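Local coordinates for protein FAD dependent oxidoreductase (Chelativorans sp. BNC1, PDB 6PXS) that binds FAD and acts as an iminodiacetate oxidase, a flavoprotein of the DadA oxidoreductase family, at residues A[147-152]-A[250-255]; A[86-91]-A[240-245]. All coordinates share one frame; numbering follows the deposited sequence.

Contact 1. Residues A[147-152]-A[250-255]; sequences GARVDG and YMLAFD. With FAD (flavin-adenine dinucleotide), chain E.
Arg149 sets out toward segment 250-255 with CG between its backbone N and carbonyl carbon (chi1 44°), and a bend at chi2 (78°) swings CD round; beyond it the chain is extended. The ring of Phe254 leaves the backbone with CG anti to the carbonyl carbon, and the two side chains slide past each other in opposite directions. CD1 of Phe254 lies over one guanidinium face, 3.7 Å from NH1 of Arg149. The planes stand 70° apart, so this is no parallel stack, and NH1 in turn sits at the ring's edge. Further round the rim, CZ of Phe254 lies 3.7 Å from the carbonyl O of Val150, which is near the ring plane. Nearer the backbone, CB of Arg149 packs on CD1 of Leu252 (3.6 Å).

At the guanidinium's edge, NH2 of Arg149 forms a salt bridge with OD1 of Asp255 (3.4 Å), whose hydrogen bond is weak. Asp151 caps the helix that follows, 152-164.

Just before strand 251-254, the OH of Tyr250 lies 3.5 Å from N5 of FAD. With NH1 hydrogen-bonded to Gly84 O and NH2 paired with Asp255 OD1, the charge of the buried guanidinium is probably balanced by a carbonyl and a carboxylate, and Glu82 of the second subunit, close to Asp255, would be expected to increase the local negative potential around this ion pair.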
ATOM      1  N   GLY A 147     -22.522  16.173  20.313  1.00 39.74           N
ATOM      2  CA  GLY A 147     -21.898  15.703  19.092  1.00 39.27           C
ATOM      3  C   GLY A 147     -20.947  14.554  19.348  1.00 38.77           C
ATOM      4  O   GLY A 147     -20.135  14.612  20.277  1.00 42.82           O
ATOM      5  N   ALA A 148     -21.039  13.499  18.541  1.00 36.19           N
ATOM      6  CA  ALA A 148     -20.201  12.321  18.695  1.00 37.56           C
ATOM      7  C   ALA A 148     -19.608  11.936  17.347  1.00 37.05           C
ATOM      8  O   ALA A 148     -19.978  12.474  16.300  1.00 35.74           O
ATOM      9  CB  ALA A 148     -20.994  11.144  19.278  1.00 42.38           C
ATOM     10  N   ARG A 149     -18.668  10.993  17.390  1.00 39.01           N
ATOM     11  CA  ARG A 149     -18.059  10.438  16.190  1.00 39.99           C
ATOM     12  C   ARG A 149     -17.977   8.925  16.338  1.00 41.82           C
ATOM     13  O   ARG A 149     -18.204   8.374  17.418  1.00 38.43           O
ATOM     14  CB  ARG A 149     -16.673  11.047  15.921  1.00 40.82           C
ATOM     15  CG  ARG A 149     -15.759  11.187  17.140  1.00 47.68           C
ATOM     16  CD  ARG A 149     -15.109   9.871  17.559  1.00 46.88           C
ATOM     17  NE  ARG A 149     -14.039  10.092  18.531  1.00 45.08           N
ATOM     18  CZ  ARG A 149     -13.378   9.125  19.161  1.00 49.54           C
ATOM     19  NH1 ARG A 149     -13.671   7.850  18.934  1.00 49.87           N
ATOM     20  NH2 ARG A 149     -12.419   9.433  20.024  1.00 52.15           N
ATOM     21  N   VAL A 150     -17.658   8.253  15.232  1.00 50.65           N
ATOM     22  CA  VAL A 150     -17.592   6.795  15.199  1.00 51.96           C
ATOM     23  C   VAL A 150     -16.791   6.383  13.973  1.00 53.25           C
ATOM     24  O   VAL A 150     -16.670   7.138  13.010  1.00 54.12           O
ATOM     25  CB  VAL A 150     -19.010   6.172  15.178  1.00 52.59           C
ATOM     26  CG1 VAL A 150     -19.773   6.625  13.938  1.00 49.92           C
ATOM     27  CG2 VAL A 150     -18.927   4.656  15.238  1.00 53.54           C
ATOM     28  N   ASP A 151     -16.238   5.171  14.009  1.00 53.09           N
ATOM     29  CA  ASP A 151     -15.548   4.592  12.862  1.00 55.26           C
ATOM     30  C   ASP A 151     -16.568   3.806  12.043  1.00 54.90           C
ATOM     31  O   ASP A 151     -17.015   2.733  12.460  1.00 55.77           O
ATOM     32  CB  ASP A 151     -14.396   3.699  13.317  1.00 60.71           C
ATOM     33  CG  ASP A 151     -13.525   3.226  12.163  1.00 64.94           C
ATOM     34  OD1 ASP A 151     -14.069   2.936  11.077  1.00 64.81           O
ATOM     35  OD2 ASP A 151     -12.291   3.146  12.344  1.00 65.91           O
ATOM     36  N   GLY A 152     -16.933   4.343  10.877  1.00 53.48           N
ATOM     37  CA  GLY A 152     -17.970   3.715  10.073  1.00 50.30           C
ATOM     38  C   GLY A 152     -17.686   2.259   9.760  1.00 47.87           C
ATOM     39  O   GLY A 152     -18.572   1.408   9.862  1.00 45.98           O
ATOM     40  N   TYR A 250     -15.031  19.660   7.265  1.00 38.08           N
ATOM     41  CA  TYR A 250     -15.119  19.282   8.671  1.00 35.12           C
ATOM     42  C   TYR A 250     -13.844  18.535   9.037  1.00 35.96           C
ATOM     43  O   TYR A 250     -12.949  18.350   8.208  1.00 37.89           O
ATOM     44  CB  TYR A 250     -16.360  18.430   8.934  1.00 32.48           C
ATOM     45  CG  TYR A 250     -16.476  17.230   8.023  1.00 32.72           C
ATOM     46  CD1 TYR A 250     -15.858  16.026   8.342  1.00 35.73           C
ATOM     47  CD2 TYR A 250     -17.203  17.299   6.843  1.00 34.38           C
ATOM     48  CE1 TYR A 250     -15.962  14.925   7.512  1.00 34.31           C
ATOM     49  CE2 TYR A 250     -17.314  16.202   6.005  1.00 36.90           C
ATOM     50  CZ  TYR A 250     -16.691  15.019   6.344  1.00 35.96           C
ATOM     51  OH  TYR A 250     -16.800  13.928   5.513  1.00 37.07           O
ATOM     52  N   MET A 251     -13.764  18.108  10.293  1.00 35.73           N
ATOM     53  CA  MET A 251     -12.655  17.279  10.738  1.00 35.76           C
ATOM     54  C   MET A 251     -12.958  16.769  12.137  1.00 36.54           C
ATOM     55  O   MET A 251     -13.689  17.408  12.898  1.00 37.87           O
ATOM     56  CB  MET A 251     -11.332  18.052  10.720  1.00 36.25           C
ATOM     57  CG  MET A 251     -11.288  19.244  11.652  1.00 42.12           C
ATOM     58  SD  MET A 251      -9.786  20.214  11.420  1.00 46.38           S
ATOM     59  CE  MET A 251      -9.836  21.240  12.884  1.00 50.50           C
ATOM     60  N   LEU A 252     -12.388  15.609  12.458  1.00 36.75           N
ATOM     61  CA  LEU A 252     -12.602  14.965  13.744  1.00 36.03           C
ATOM     62  C   LEU A 252     -11.329  14.228  14.134  1.00 33.25           C
ATOM     63  O   LEU A 252     -10.377  14.137  13.356  1.00 32.68           O
ATOM     64  CB  LEU A 252     -13.798  14.005  13.700  1.00 39.22           C
ATOM     65  CG  LEU A 252     -13.728  12.857  12.688  1.00 39.20           C
ATOM     66  CD1 LEU A 252     -14.777  11.800  13.008  1.00 39.72           C
ATOM     67  CD2 LEU A 252     -13.907  13.360  11.264  1.00 37.24           C
ATOM     68  N   ALA A 253     -11.324  13.694  15.354  1.00 35.11           N
ATOM     69  CA  ALA A 253     -10.161  13.012  15.899  1.00 36.38           C
ATOM     70  C   ALA A 253     -10.564  11.667  16.482  1.00 43.55           C
ATOM     71  O   ALA A 253     -11.687  11.492  16.965  1.00 50.29           O
ATOM     72  CB  ALA A 253      -9.480  13.850  16.985  1.00 35.58           C
ATOM     73  N   PHE A 254      -9.633  10.718  16.432  1.00 41.82           N
ATOM     74  CA  PHE A 254      -9.804   9.402  17.026  1.00 42.02           C
ATOM     75  C   PHE A 254      -8.721   9.169  18.075  1.00 43.25           C
ATOM     76  O   PHE A 254      -7.786   9.960  18.225  1.00 40.12           O
ATOM     77  CB  PHE A 254      -9.774   8.306  15.955  1.00 40.11           C
ATOM     78  CG  PHE A 254     -10.963   8.329  15.036  1.00 40.09           C
ATOM     79  CD1 PHE A 254     -12.214   7.953  15.493  1.00 42.75           C
ATOM     80  CD2 PHE A 254     -10.829   8.723  13.715  1.00 43.23           C
ATOM     81  CE1 PHE A 254     -13.312   7.973  14.650  1.00 44.37           C
ATOM     82  CE2 PHE A 254     -11.922   8.745  12.867  1.00 41.68           C
ATOM     83  CZ  PHE A 254     -13.164   8.369  13.336  1.00 41.77           C
ATOM     84  N   ASP A 255      -8.856   8.054  18.799  1.00 45.45           N
ATOM     85  CA  ASP A 255      -8.036   7.836  19.989  1.00 45.48           C
ATOM     86  C   ASP A 255      -6.553   7.721  19.648  1.00 43.25           C
ATOM     87  O   ASP A 255      -5.701   8.225  20.390  1.00 44.86           O
ATOM     88  CB  ASP A 255      -8.504   6.582  20.727  1.00 48.90           C
ATOM     89  CG  ASP A 255      -9.776   6.810  21.527  1.00 50.95           C
ATOM     90  OD1 ASP A 255     -10.017   7.955  21.959  1.00 50.13           O
ATOM     91  OD2 ASP A 255     -10.531   5.838  21.732  1.00 55.07           O
TER
HETATM   92  PA  FAD E 401     -21.940   1.052   0.620  1.00 34.20           P
HETATM   93  O1A FAD E 401     -21.150   1.473  -0.562  1.00 31.30           O
HETATM   94  O2A FAD E 401     -21.193   1.177   1.951  1.00 37.43           O
HETATM   95  O5B FAD E 401     -22.486  -0.411   0.465  1.00 36.36           O
HETATM   96  C5B FAD E 401     -22.710  -0.995  -0.835  1.00 41.88           C
HETATM   97  C4B FAD E 401     -22.178  -2.405  -0.826  1.00 43.79           C
HETATM   98  O4B FAD E 401     -22.940  -3.216  -1.752  1.00 50.20           O
HETATM   99  C3B FAD E 401     -20.714  -2.537  -1.247  1.00 41.67           C
HETATM  100  O3B FAD E 401     -20.047  -3.495  -0.433  1.00 38.21           O
HETATM  101  C2B FAD E 401     -20.820  -3.007  -2.699  1.00 48.53           C
HETATM  102  O2B FAD E 401     -19.677  -3.746  -3.114  1.00 45.90           O
HETATM  103  C1B FAD E 401     -22.053  -3.899  -2.609  1.00 50.04           C
HETATM  104  N9A FAD E 401     -22.723  -4.137  -3.883  1.00 64.90           N
HETATM  105  C8A FAD E 401     -23.216  -3.200  -4.752  1.00 49.07           C
HETATM  106  N7A FAD E 401     -23.768  -3.709  -5.828  1.00 55.79           N
HETATM  107  C5A FAD E 401     -23.626  -5.078  -5.653  1.00 55.82           C
HETATM  108  C6A FAD E 401     -24.006  -6.180  -6.443  1.00 55.56           C
HETATM  109  N6A FAD E 401     -24.632  -6.074  -7.618  1.00 53.75           N
HETATM  110  N1A FAD E 401     -23.714  -7.415  -5.977  1.00 51.65           N
HETATM  111  C2A FAD E 401     -23.086  -7.532  -4.803  1.00 53.95           C
HETATM  112  N3A FAD E 401     -22.682  -6.565  -3.977  1.00 49.50           N
HETATM  113  C4A FAD E 401     -22.983  -5.356  -4.461  1.00 52.75           C
HETATM  114  N1  FAD E 401     -22.010   9.763   6.631  1.00 48.07           N
HETATM  115  C2  FAD E 401     -22.198  10.280   7.881  1.00 48.59           C
HETATM  116  O2  FAD E 401     -23.242  10.084   8.512  1.00 50.66           O
HETATM  117  N3  FAD E 401     -21.201  11.040   8.468  1.00 44.09           N
HETATM  118  C4  FAD E 401     -19.982  11.352   7.902  1.00 44.82           C
HETATM  119  O4  FAD E 401     -19.173  12.039   8.521  1.00 46.56           O
HETATM  120  C4X FAD E 401     -19.793  10.801   6.573  1.00 44.58           C
HETATM  121  N5  FAD E 401     -18.668  11.047   5.963  1.00 42.04           N
HETATM  122  C5X FAD E 401     -18.486  10.520   4.694  1.00 39.85           C
HETATM  123  C6  FAD E 401     -17.288  10.775   4.029  1.00 41.20           C
HETATM  124  C7  FAD E 401     -17.052  10.266   2.755  1.00 39.97           C
HETATM  125  C7M FAD E 401     -15.746  10.562   2.068  1.00 40.53           C
HETATM  126  C8  FAD E 401     -18.039   9.491   2.126  1.00 40.98           C
HETATM  127  C8M FAD E 401     -17.816   8.929   0.746  1.00 45.61           C
HETATM  128  C9  FAD E 401     -19.236   9.236   2.788  1.00 39.84           C
HETATM  129  C9A FAD E 401     -19.467   9.742   4.063  1.00 38.25           C
HETATM  130  N10 FAD E 401     -20.668   9.497   4.759  1.00 38.61           N
HETATM  131  C10 FAD E 401     -20.867  10.018   6.018  1.00 44.05           C
HETATM  132  C1' FAD E 401     -21.745   8.701   4.147  1.00 37.09           C
HETATM  133  C2' FAD E 401     -21.611   7.202   4.409  1.00 37.57           C
HETATM  134  O2' FAD E 401     -20.241   6.805   4.333  1.00 38.44           O
HETATM  135  C3' FAD E 401     -22.412   6.439   3.354  1.00 35.71           C
HETATM  136  O3' FAD E 401     -23.653   7.102   3.140  1.00 39.32           O
HETATM  137  C4' FAD E 401     -22.705   4.982   3.711  1.00 35.02           C
HETATM  138  O4' FAD E 401     -21.472   4.306   3.950  1.00 34.98           O
HETATM  139  C5' FAD E 401     -23.479   4.286   2.612  1.00 37.30           C
HETATM  140  O5' FAD E 401     -23.643   2.894   2.954  1.00 36.52           O
HETATM  141  P   FAD E 401     -24.290   1.881   1.939  1.00 36.98           P
HETATM  142  O1P FAD E 401     -25.614   2.465   1.433  1.00 41.73           O
HETATM  143  O2P FAD E 401     -24.374   0.508   2.498  1.00 34.01           O
HETATM  144  O3P FAD E 401     -23.264   1.917   0.726  1.00 38.96           O

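Contact 2. Residues A[86-91]-A[240-245]; sequences SRVGAL and WPVVLP
The pyrrolidine ring of Pro241 meets segment 86-91 through two of its atoms: CB rests against the carbonyl O of Gly89 (3.3 Å) and close to that of Val88, while CG of Pro241 meets CD1 of Leu91 at 3.8 Å, the two side chains crossing obliquely. The side chain of Trp240 leaves the backbone away from segment 86-91, and its indole meets the ring of Phe132, with planes at about 55°. It is the carbonyl O of Trp240 that faces the other segment, 3.5 Å from CB of Val88. With CG2 between its backbone N and carbonyl carbon (chi1 -62° places CG1 beside N), Val88 reaches that same oxygen and, more loosely, CG2 of Val242.

Beyond Pro241 the chains pair as parallel strands, 90-93 and 242-244, with 242-244 the outermost strand of a mixed sheet within this chain. Val242 straddles Ala90: its N donates to the O of Gly89 (2.9 Å), and its O accepts from the N of Leu91 (2.6 Å). Leu91 in turn brackets Val243, its O accepting from Leu244 N at 2.7 Å. Gly89 has a positive phi as it leads into the strand. Ala90 and Val242 project to one face, where their CB atoms lie 4.0 Å apart and Val242 comes close to Val44 of the FAD site. Leu91 and Val243 project to the other; there helix 127-131 covers Leu91 through Ala128, and Leu131 of the same helix meets Pro241.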
ATOM      1  N   SER A  86     -17.553   7.785  20.471  1.00 47.65           N
ATOM      2  CA  SER A  86     -17.281   8.613  21.638  1.00 47.87           C
ATOM      3  C   SER A  86     -18.125   9.883  21.606  1.00 47.98           C
ATOM      4  O   SER A  86     -18.156  10.592  20.594  1.00 44.19           O
ATOM      5  CB  SER A  86     -15.794   8.960  21.708  1.00 48.99           C
ATOM      6  OG  SER A  86     -15.486   9.653  22.907  1.00 49.22           O
ATOM      7  N   ARG A  87     -18.816  10.173  22.708  1.00 49.00           N
ATOM      8  CA  ARG A  87     -19.621  11.389  22.835  1.00 49.60           C
ATOM      9  C   ARG A  87     -18.686  12.524  23.246  1.00 47.74           C
ATOM     10  O   ARG A  87     -18.621  12.942  24.405  1.00 51.42           O
ATOM     11  CB  ARG A  87     -20.748  11.182  23.841  1.00 57.10           C
ATOM     12  CG  ARG A  87     -21.748  12.328  23.926  1.00 59.24           C
ATOM     13  CD  ARG A  87     -22.855  12.018  24.929  1.00 63.07           C
ATOM     14  NE  ARG A  87     -23.831  13.103  25.040  1.00 67.62           N
ATOM     15  CZ  ARG A  87     -23.768  14.097  25.925  1.00 67.03           C
ATOM     16  NH1 ARG A  87     -22.771  14.166  26.799  1.00 68.02           N
ATOM     17  NH2 ARG A  87     -24.711  15.028  25.938  1.00 64.48           N
ATOM     18  N   VAL A  88     -17.941  13.031  22.256  1.00 45.75           N
ATOM     19  CA  VAL A  88     -16.877  13.997  22.512  1.00 43.47           C
ATOM     20  C   VAL A  88     -17.328  15.441  22.355  1.00 43.78           C
ATOM     21  O   VAL A  88     -16.529  16.358  22.592  1.00 45.50           O
ATOM     22  CB  VAL A  88     -15.675  13.748  21.575  1.00 42.07           C
ATOM     23  CG1 VAL A  88     -15.083  12.374  21.824  1.00 42.74           C
ATOM     24  CG2 VAL A  88     -16.094  13.895  20.113  1.00 40.22           C
ATOM     25  N   GLY A  89     -18.574  15.678  21.961  1.00 43.66           N
ATOM     26  CA  GLY A  89     -19.035  17.019  21.674  1.00 42.56           C
ATOM     27  C   GLY A  89     -18.558  17.497  20.315  1.00 43.59           C
ATOM     28  O   GLY A  89     -17.733  16.872  19.648  1.00 44.64           O
ATOM     29  N   ALA A  90     -19.097  18.640  19.899  1.00 44.74           N
ATOM     30  CA  ALA A  90     -18.789  19.202  18.593  1.00 43.23           C
ATOM     31  C   ALA A  90     -18.635  20.709  18.704  1.00 42.85           C
ATOM     32  O   ALA A  90     -19.215  21.347  19.588  1.00 41.96           O
ATOM     33  CB  ALA A  90     -19.877  18.868  17.564  1.00 44.46           C
ATOM     34  N   LEU A  91     -17.843  21.269  17.794  1.00 44.26           N
ATOM     35  CA  LEU A  91     -17.644  22.707  17.681  1.00 39.44           C
ATOM     36  C   LEU A  91     -18.111  23.154  16.304  1.00 39.13           C
ATOM     37  O   LEU A  91     -17.661  22.615  15.288  1.00 39.19           O
ATOM     38  CB  LEU A  91     -16.172  23.084  17.883  1.00 34.29           C
ATOM     39  CG  LEU A  91     -15.573  22.820  19.264  1.00 36.17           C
ATOM     40  CD1 LEU A  91     -14.072  23.043  19.237  1.00 38.25           C
ATOM     41  CD2 LEU A  91     -16.220  23.705  20.312  1.00 37.91           C
ATOM     42  N   TRP A 240     -10.742  15.097  22.020  1.00 47.97           N
ATOM     43  CA  TRP A 240     -10.956  16.213  21.112  1.00 44.70           C
ATOM     44  C   TRP A 240     -12.351  16.132  20.493  1.00 43.38           C
ATOM     45  O   TRP A 240     -12.805  15.046  20.125  1.00 42.65           O
ATOM     46  CB  TRP A 240      -9.902  16.217  20.010  1.00 40.59           C
ATOM     47  CG  TRP A 240      -8.538  16.586  20.493  1.00 37.43           C
ATOM     48  CD1 TRP A 240      -8.124  16.686  21.790  1.00 35.56           C
ATOM     49  CD2 TRP A 240      -7.405  16.914  19.683  1.00 36.43           C
ATOM     50  NE1 TRP A 240      -6.801  17.053  21.836  1.00 35.63           N
ATOM     51  CE2 TRP A 240      -6.336  17.200  20.555  1.00 36.30           C
ATOM     52  CE3 TRP A 240      -7.191  16.994  18.304  1.00 31.09           C
ATOM     53  CZ2 TRP A 240      -5.072  17.559  20.094  1.00 34.78           C
ATOM     54  CZ3 TRP A 240      -5.937  17.349  17.847  1.00 31.84           C
ATOM     55  CH2 TRP A 240      -4.893  17.628  18.739  1.00 35.39           C
ATOM     56  N   PRO A 241     -13.046  17.256  20.361  1.00 44.80           N
ATOM     57  CA  PRO A 241     -14.406  17.239  19.816  1.00 44.77           C
ATOM     58  C   PRO A 241     -14.393  17.206  18.292  1.00 46.64           C
ATOM     59  O   PRO A 241     -13.347  17.186  17.647  1.00 45.68           O
ATOM     60  CB  PRO A 241     -14.999  18.547  20.342  1.00 44.98           C
ATOM     61  CG  PRO A 241     -13.833  19.468  20.389  1.00 43.15           C
ATOM     62  CD  PRO A 241     -12.649  18.614  20.778  1.00 45.84           C
ATOM     63  N   VAL A 242     -15.594  17.203  17.725  1.00 47.28           N
ATOM     64  CA  VAL A 242     -15.773  17.349  16.288  1.00 43.41           C
ATOM     65  C   VAL A 242     -15.771  18.833  15.942  1.00 42.90           C
ATOM     66  O   VAL A 242     -16.123  19.684  16.766  1.00 44.41           O
ATOM     67  CB  VAL A 242     -17.079  16.665  15.839  1.00 45.60           C
ATOM     68  CG1 VAL A 242     -17.285  16.822  14.340  1.00 48.42           C
ATOM     69  CG2 VAL A 242     -17.074  15.194  16.231  1.00 45.39           C
ATOM     70  N   VAL A 243     -15.367  19.151  14.715  1.00 39.84           N
ATOM     71  CA  VAL A 243     -15.326  20.526  14.229  1.00 40.04           C
ATOM     72  C   VAL A 243     -16.162  20.608  12.962  1.00 38.92           C
ATOM     73  O   VAL A 243     -15.997  19.790  12.049  1.00 39.43           O
ATOM     74  CB  VAL A 243     -13.882  20.994  13.966  1.00 41.60           C
ATOM     75  CG1 VAL A 243     -13.867  22.448  13.525  1.00 41.63           C
ATOM     76  CG2 VAL A 243     -13.029  20.799  15.210  1.00 42.27           C
ATOM     77  N   LEU A 244     -17.056  21.597  12.907  1.00 41.28           N
ATOM     78  CA  LEU A 244     -17.972  21.790  11.785  1.00 43.46           C
ATOM     79  C   LEU A 244     -17.875  23.237  11.321  1.00 47.78           C
ATOM     80  O   LEU A 244     -18.636  24.101  11.779  1.00 49.16           O
ATOM     81  CB  LEU A 244     -19.406  21.441  12.178  1.00 42.99           C
ATOM     82  CG  LEU A 244     -19.623  20.056  12.787  1.00 40.94           C
ATOM     83  CD1 LEU A 244     -21.075  19.884  13.206  1.00 42.94           C
ATOM     84  CD2 LEU A 244     -19.217  18.967  11.812  1.00 38.43           C
ATOM     85  N   PRO A 245     -16.946  23.544  10.410  1.00 52.46           N
ATOM     86  CA  PRO A 245     -16.812  24.927   9.924  1.00 56.92           C
ATOM     87  C   PRO A 245     -17.956  25.394   9.040  1.00 58.40           C
ATOM     88  O   PRO A 245     -17.921  26.540   8.577  1.00 57.12           O
ATOM     89  CB  PRO A 245     -15.489  24.896   9.144  1.00 55.52           C
ATOM     90  CG  PRO A 245     -15.301  23.474   8.763  1.00 54.18           C
ATOM     91  CD  PRO A 245     -15.907  22.658   9.859  1.00 52.31           C
TER

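Contacts 1 and 2 are largely buried, their centres 7 Å apart, with contact 1 nearer the middle of the chain. Successive strands 242-244 and 251-254 connect them, through a probable hydrogen bond from Val243 N to Met251 O; another, from Ser86 N to Arg149 O, ties their first segments together. Contact 1 relies on side chains, a guanidinium set among an aromatic ring, carbonyls and a carboxylate, and reaches the flavin at one end and the second subunit at the other. Contact 2 is held by backbone pairing with apolar packing, and no other chain of the assembly touches its segments. Val44, which binds FAD, touches Leu252 of contact 1 and lies close to Val242 of contact 2.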